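Local coordinates for protein putative sporulation-specific glycosylase YdhD (Bacillus subtilis subsp. subtilis str. 168, PDB 3CZ8) that probably hydrolyses glycosidic bonds during sporulation, through the family 18 glycosyl hydrolase domain that this fragment comprises, at residues Y41-D55 against N98-Y112. The protein carries 1 engineered substitution. Numbering follows the deposited sequence.
Sequences YHIAPNGDIANQLND and NLVNNIYDLVSTRGY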
loop_
_atom_site.group_PDB
_atom_site.type_symbol
_atom_site.label_atom_id
_atom_site.label_comp_id
_atom_site.label_asym_id
_atom_site.label_seq_id
_atom_site.Cartn_x
_atom_site.Cartn_y
_atom_site.Cartn_z
ATOM N N TYR A 41 -4.600 -12.749 12.143
ATOM C CA TYR A 41 -4.961 -13.116 13.500
ATOM C C TYR A 41 -3.742 -13.476 14.296
ATOM O O TYR A 41 -2.882 -14.119 13.798
ATOM C CB TYR A 41 -5.895 -14.311 13.499
ATOM C CG TYR A 41 -7.276 -14.065 12.976
ATOM C CD1 TYR A 41 -7.533 -14.090 11.635
ATOM C CD2 TYR A 41 -8.331 -13.835 13.832
ATOM C CE1 TYR A 41 -8.752 -13.887 11.172
ATOM C CE2 TYR A 41 -9.551 -13.635 13.377
ATOM C CZ TYR A 41 -9.766 -13.661 12.045
ATOM O OH TYR A 41 -10.997 -13.450 11.535
ATOM N N HIS A 42 -3.673 -13.063 15.539
ATOM C CA HIS A 42 -2.528 -13.381 16.335
ATOM C C HIS A 42 -2.828 -14.254 17.542
ATOM O O HIS A 42 -3.946 -14.342 17.983
ATOM C CB HIS A 42 -1.738 -12.130 16.719
ATOM C CG HIS A 42 -2.589 -11.012 17.213
ATOM N ND1 HIS A 42 -3.240 -10.150 16.373
ATOM C CD2 HIS A 42 -2.920 -10.635 18.464
ATOM C CE1 HIS A 42 -3.942 -9.295 17.079
ATOM N NE2 HIS A 42 -3.765 -9.569 18.352
ATOM N N ILE A 43 -1.797 -14.892 18.065
ATOM C CA ILE A 43 -1.959 -15.940 19.064
ATOM C C ILE A 43 -1.556 -15.498 20.475
ATOM O O ILE A 43 -0.748 -14.581 20.649
ATOM C CB ILE A 43 -1.199 -17.241 18.657
ATOM C CG1 ILE A 43 0.323 -17.044 18.704
ATOM C CG2 ILE A 43 -1.633 -17.690 17.267
ATOM C CD1 ILE A 43 1.128 -18.326 18.592
ATOM N N ALA A 44 -2.150 -16.152 21.468
ATOM C CA ALA A 44 -1.796 -15.963 22.869
ATOM C C ALA A 44 -0.902 -17.134 23.298
ATOM O O ALA A 44 -0.901 -18.168 22.624
ATOM C CB ALA A 44 -3.067 -15.885 23.719
ATOM N N PRO A 45 -0.110 -16.975 24.387
ATOM C CA PRO A 45 0.758 -18.063 24.882
ATOM C C PRO A 45 0.058 -19.390 25.217
ATOM O O PRO A 45 0.698 -20.443 25.189
ATOM C CB PRO A 45 1.367 -17.466 26.152
ATOM C CG PRO A 45 1.346 -16.007 25.921
ATOM C CD PRO A 45 0.068 -15.750 25.191
ATOM N N ASN A 46 -1.238 -19.337 25.522
ATOM C CA ASN A 46 -2.008 -20.544 25.806
ATOM C C ASN A 46 -2.623 -21.175 24.551
ATOM O O ASN A 46 -3.305 -22.203 24.625
ATOM C CB ASN A 46 -3.069 -20.276 26.885
ATOM C CG ASN A 46 -4.185 -19.351 26.415
ATOM O OD1 ASN A 46 -4.050 -18.622 25.432
ATOM N ND2 ASN A 46 -5.298 -19.374 27.136
ATOM N N GLY A 47 -2.373 -20.548 23.405
ATOM C CA GLY A 47 -2.819 -21.068 22.120
ATOM C C GLY A 47 -4.130 -20.488 21.636
ATOM O O GLY A 47 -4.622 -20.873 20.583
ATOM N N ASP A 48 -4.706 -19.563 22.401
ATOM C CA ASP A 48 -5.937 -18.891 21.981
ATOM C C ASP A 48 -5.674 -17.921 20.834
ATOM O O ASP A 48 -4.552 -17.454 20.653
ATOM C CB ASP A 48 -6.585 -18.152 23.156
ATOM C CG ASP A 48 -7.402 -19.069 24.052
ATOM O OD1 ASP A 48 -7.205 -19.016 25.281
ATOM O OD2 ASP A 48 -8.244 -19.838 23.536
ATOM N N ILE A 49 -6.708 -17.638 20.052
ATOM C CA ILE A 49 -6.634 -16.584 19.053
ATOM C C ILE A 49 -7.087 -15.287 19.727
ATOM O O ILE A 49 -8.269 -15.123 20.053
ATOM C CB ILE A 49 -7.449 -16.930 17.786
ATOM C CG1 ILE A 49 -6.824 -18.149 17.088
ATOM C CG2 ILE A 49 -7.489 -15.739 16.825
ATOM C CD1 ILE A 49 -7.715 -18.828 16.057
ATOM N N ALA A 50 -6.125 -14.387 19.942
ATOM C CA ALA A 50 -6.292 -13.219 20.814
ATOM C C ALA A 50 -7.250 -12.154 20.289
ATOM O O ALA A 50 -7.909 -11.469 21.074
ATOM C CB ALA A 50 -4.937 -12.602 21.134
ATOM N N ASN A 51 -7.330 -12.026 18.970
ATOM C CA ASN A 51 -8.145 -10.992 18.337
ATOM C C ASN A 51 -9.199 -11.556 17.399
ATOM O O ASN A 51 -9.264 -12.765 17.164
ATOM C CB ASN A 51 -7.253 -10.040 17.541
ATOM C CG ASN A 51 -6.576 -10.729 16.357
ATOM O OD1 ASN A 51 -5.860 -11.712 16.529
ATOM N ND2 ASN A 51 -6.794 -10.205 15.156
ATOM N N GLN A 52 -10.016 -10.656 16.863
ATOM C CA GLN A 52 -10.938 -10.966 15.778
ATOM C C GLN A 52 -10.826 -9.881 14.712
ATOM O O GLN A 52 -10.248 -8.819 14.960
ATOM C CB GLN A 52 -12.378 -11.111 16.293
ATOM C CG GLN A 52 -12.880 -9.969 17.183
ATOM C CD GLN A 52 -14.122 -10.336 17.994
ATOM O OE1 GLN A 52 -14.636 -9.520 18.763
ATOM N NE2 GLN A 52 -14.607 -11.566 17.828
ATOM N N LEU A 53 -11.356 -10.155 13.524
ATOM C CA LEU A 53 -11.274 -9.205 12.424
ATOM C C LEU A 53 -12.639 -8.877 11.853
ATOM O O LEU A 53 -13.588 -9.649 11.997
ATOM C CB LEU A 53 -10.397 -9.748 11.292
ATOM C CG LEU A 53 -8.893 -9.963 11.446
ATOM C CD1 LEU A 53 -8.374 -10.453 10.116
ATOM C CD2 LEU A 53 -8.171 -8.695 11.865
ATOM N N ASN A 54 -12.721 -7.728 11.193
ATOM C CA ASN A 54 -13.863 -7.398 10.362
ATOM C C ASN A 54 -13.618 -7.971 8.975
ATOM O O ASN A 54 -13.342 -7.240 8.026
ATOM C CB ASN A 54 -14.081 -5.883 10.319
ATOM C CG ASN A 54 -15.455 -5.502 9.793
ATOM O OD1 ASN A 54 -16.467 -6.098 10.166
ATOM N ND2 ASN A 54 -15.495 -4.494 8.929
ATOM N N ASP A 55 -13.716 -9.296 8.874
ATOM C CA ASP A 55 -13.296 -10.018 7.675
ATOM C C ASP A 55 -14.440 -10.591 6.845
ATOM O O ASP A 55 -14.231 -11.003 5.701
ATOM C CB ASP A 55 -12.270 -11.111 8.024
ATOM C CG ASP A 55 -12.774 -12.112 9.072
ATOM O OD1 ASP A 55 -11.998 -13.031 9.409
ATOM O OD2 ASP A 55 -13.923 -12.003 9.561
ATOM N N ASN A 98 -4.802 -26.734 21.600
ATOM C CA ASN A 98 -5.751 -25.629 21.708
ATOM C C ASN A 98 -5.703 -24.725 20.478
ATOM O O ASN A 98 -6.749 -24.353 19.953
ATOM C CB ASN A 98 -5.504 -24.817 22.987
ATOM C CG ASN A 98 -6.456 -23.641 23.134
ATOM O OD1 ASN A 98 -7.630 -23.722 22.771
ATOM N ND2 ASN A 98 -5.951 -22.540 23.680
ATOM N N LEU A 99 -4.494 -24.406 20.016
ATOM C CA LEU A 99 -4.300 -23.596 18.810
ATOM C C LEU A 99 -4.815 -24.288 17.546
ATOM O O LEU A 99 -5.482 -23.652 16.725
ATOM C CB LEU A 99 -2.827 -23.167 18.658
ATOM C CG LEU A 99 -2.457 -22.268 17.466
ATOM C CD1 LEU A 99 -3.316 -21.010 17.410
ATOM C CD2 LEU A 99 -0.994 -21.891 17.490
ATOM N N VAL A 100 -4.519 -25.581 17.409
ATOM C CA VAL A 100 -5.007 -26.395 16.286
ATOM C C VAL A 100 -6.546 -26.401 16.209
ATOM O O VAL A 100 -7.126 -26.188 15.134
ATOM C CB VAL A 100 -4.413 -27.843 16.325
ATOM C CG1 VAL A 100 -5.224 -28.810 15.477
ATOM C CG2 VAL A 100 -2.966 -27.842 15.846
ATOM N N ASN A 101 -7.193 -26.602 17.357
ATOM C CA ASN A 101 -8.655 -26.576 17.442
ATOM C C ASN A 101 -9.245 -25.195 17.169
ATOM O O ASN A 101 -10.246 -25.082 16.457
ATOM C CB ASN A 101 -9.146 -27.114 18.796
ATOM C CG ASN A 101 -8.932 -28.613 18.945
ATOM O OD1 ASN A 101 -9.076 -29.375 17.988
ATOM N ND2 ASN A 101 -8.583 -29.038 20.153
ATOM N N ASN A 102 -8.617 -24.158 17.727
ATOM C CA ASN A 102 -9.041 -22.768 17.507
ATOM C C ASN A 102 -8.927 -22.309 16.062
ATOM O O ASN A 102 -9.799 -21.588 15.580
ATOM C CB ASN A 102 -8.264 -21.811 18.405
ATOM C CG ASN A 102 -8.663 -21.925 19.858
ATOM O OD1 ASN A 102 -9.773 -22.355 20.186
ATOM N ND2 ASN A 102 -7.751 -21.551 20.743
ATOM N N ILE A 103 -7.855 -22.732 15.385
ATOM C CA ILE A 103 -7.647 -22.431 13.964
ATOM C C ILE A 103 -8.735 -23.097 13.115
ATOM O O ILE A 103 -9.262 -22.481 12.181
ATOM C CB ILE A 103 -6.223 -22.842 13.473
ATOM C CG1 ILE A 103 -5.162 -21.856 13.967
ATOM C CG2 ILE A 103 -6.158 -22.900 11.956
ATOM C CD1 ILE A 103 -3.736 -22.385 13.872
ATOM N N TYR A 104 -9.075 -24.342 13.455
ATOM C CA TYR A 104 -10.190 -25.034 12.807
ATOM C C TYR A 104 -11.507 -24.304 13.058
ATOM O O TYR A 104 -12.290 -24.103 12.128
ATOM C CB TYR A 104 -10.306 -26.503 13.253
ATOM C CG TYR A 104 -11.379 -27.247 12.483
ATOM C CD1 TYR A 104 -12.687 -27.339 12.972
ATOM C CD2 TYR A 104 -11.098 -27.830 11.249
ATOM C CE1 TYR A 104 -13.679 -27.997 12.253
ATOM C CE2 TYR A 104 -12.082 -28.495 10.526
ATOM C CZ TYR A 104 -13.369 -28.574 11.033
ATOM O OH TYR A 104 -14.347 -29.233 10.322
ATOM N N ASP A 105 -11.743 -23.918 14.312
ATOM C CA ASP A 105 -12.955 -23.184 14.691
ATOM C C ASP A 105 -13.039 -21.843 13.974
ATOM O O ASP A 105 -14.129 -21.403 13.624
ATOM C CB ASP A 105 -13.030 -22.970 16.208
ATOM C CG ASP A 105 -13.309 -24.256 16.977
ATOM O OD1 ASP A 105 -13.122 -24.248 18.212
ATOM O OD2 ASP A 105 -13.706 -25.268 16.358
ATOM N N LEU A 106 -11.883 -21.214 13.753
ATOM C CA LEU A 106 -11.795 -19.967 13.001
ATOM C C LEU A 106 -12.211 -20.133 11.541
ATOM O O LEU A 106 -13.036 -19.371 11.050
ATOM C CB LEU A 106 -10.381 -19.380 13.076
ATOM C CG LEU A 106 -10.258 -17.888 12.763
ATOM C CD1 LEU A 106 -10.506 -17.071 14.023
ATOM C CD2 LEU A 106 -8.896 -17.577 12.187
ATOM N N VAL A 107 -11.644 -21.123 10.851
ATOM C CA VAL A 107 -11.925 -21.302 9.418
ATOM C C VAL A 107 -13.321 -21.853 9.110
ATOM O O VAL A 107 -13.888 -21.558 8.054
ATOM C CB VAL A 107 -10.829 -22.125 8.670
ATOM C CG1 VAL A 107 -9.520 -21.376 8.688
ATOM C CG2 VAL A 107 -10.653 -23.524 9.260
ATOM N N SER A 108 -13.871 -22.634 10.037
ATOM C CA SER A 108 -15.204 -23.206 9.867
ATOM C C SER A 108 -16.308 -22.188 10.147
ATOM O O SER A 108 -17.267 -22.091 9.381
ATOM C CB SER A 108 -15.376 -24.470 10.715
ATOM O OG SER A 108 -14.878 -24.286 12.029
ATOM N N THR A 109 -16.162 -21.433 11.239
ATOM C CA THR A 109 -17.126 -20.393 11.614
ATOM C C THR A 109 -17.122 -19.246 10.607
ATOM O O THR A 109 -18.167 -18.899 10.051
ATOM C CB THR A 109 -16.840 -19.834 13.023
ATOM O OG1 THR A 109 -16.776 -20.917 13.961
ATOM C CG2 THR A 109 -17.923 -18.849 13.464
ATOM N N ARG A 110 -15.940 -18.686 10.356
ATOM C CA ARG A 110 -15.806 -17.507 9.498
ATOM C C ARG A 110 -15.890 -17.813 8.005
ATOM O O ARG A 110 -16.140 -16.916 7.201
ATOM C CB ARG A 110 -14.517 -16.742 9.825
ATOM C CG ARG A 110 -14.436 -16.211 11.260
ATOM C CD ARG A 110 -14.846 -14.740 11.363
ATOM N NE ARG A 110 -16.295 -14.536 11.289
ATOM C CZ ARG A 110 -16.949 -14.104 10.212
ATOM N NH1 ARG A 110 -18.267 -13.953 10.256
ATOM N NH2 ARG A 110 -16.295 -13.824 9.091
ATOM N N GLY A 111 -15.678 -19.070 7.628
ATOM C CA GLY A 111 -15.837 -19.484 6.229
ATOM C C GLY A 111 -14.618 -19.316 5.335
ATOM O O GLY A 111 -14.747 -19.122 4.119
ATOM N N TYR A 112 -13.430 -19.402 5.928
ATOM C CA TYR A 112 -12.188 -19.387 5.158
ATOM C C TYR A 112 -11.998 -20.717 4.441
ATOM O O TYR A 112 -12.532 -21.735 4.871
ATOM C CB TYR A 112 -10.998 -19.131 6.077
ATOM C CG TYR A 112 -10.801 -17.690 6.497
ATOM C CD1 TYR A 112 -10.279 -16.750 5.605
ATOM C CD2 TYR A 112 -11.104 -17.275 7.793
ATOM C CE1 TYR A 112 -10.074 -15.431 5.988
ATOM C CE2 TYR A 112 -10.903 -15.954 8.188
ATOM C CZ TYR A 112 -10.384 -15.039 7.276
ATOM O OH TYR A 112 -10.182 -13.731 7.647
#
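The phenol ring of Tyr41 is sandwiched between Leu106 of helix 93-110 and Leu53 of its own loop. Leu106 CD2 sits over the ring centre in a CH-pi contact, 3.8 Å from the centroid and 9° off the normal, while Leu53 CG covers the opposite face nearer the rim. Asp55 OD1 and Tyr112 OH lie at the edge, in the ring plane. Tyr112 OH donates to Asp55 OD1 on its anti side at 2.6 Å; Tyr41 OH also meets that oxygen, though the modelled separation is implausibly short and its exact value doubtful. The other oxygen, Asp55 OD2, forms a salt bridge with Arg110 NH2 (3.0 Å), the arginine chain bending at chi2 and chi3 to bring its guanidinium round obliquely. Replacing Tyr41 with an alanine would probably leave Leu106 without its aromatic platform and Asp55 OD1 with one phenol fewer beside it.

Toward the N-terminal end of the helix, with Ile49 CG1 anti to the carbonyl carbon (chi1 -65°) and the chain extended at chi2, Ile49 CD1 comes within 3.9 Å of Leu106 CD1 and lies against Asn102. Ile43, just before the Ala44-Gly47 type I turn in sequence, meets Leu99 CD1 through CG2. At the turn two helix amides grip the loop backbone: Asn98 ND2 donates to Asn46 O (2.8 Å, N-H...O 170°), and Asn102 ND2 to Gly47 O, each from above the carbonyl plane. Asn102 ND2 also makes a weak bond to Asp48 OD2.

The contact thus fastens the loop after strand 35-42 of the TIM barrel to an outer helix, with an apolar middle between two polar ends. With the Tyr112 hydroxyl donating to one oxygen and Arg110 paired with the other, the Asp55 carboxylate is likely to be stabilised as the anion.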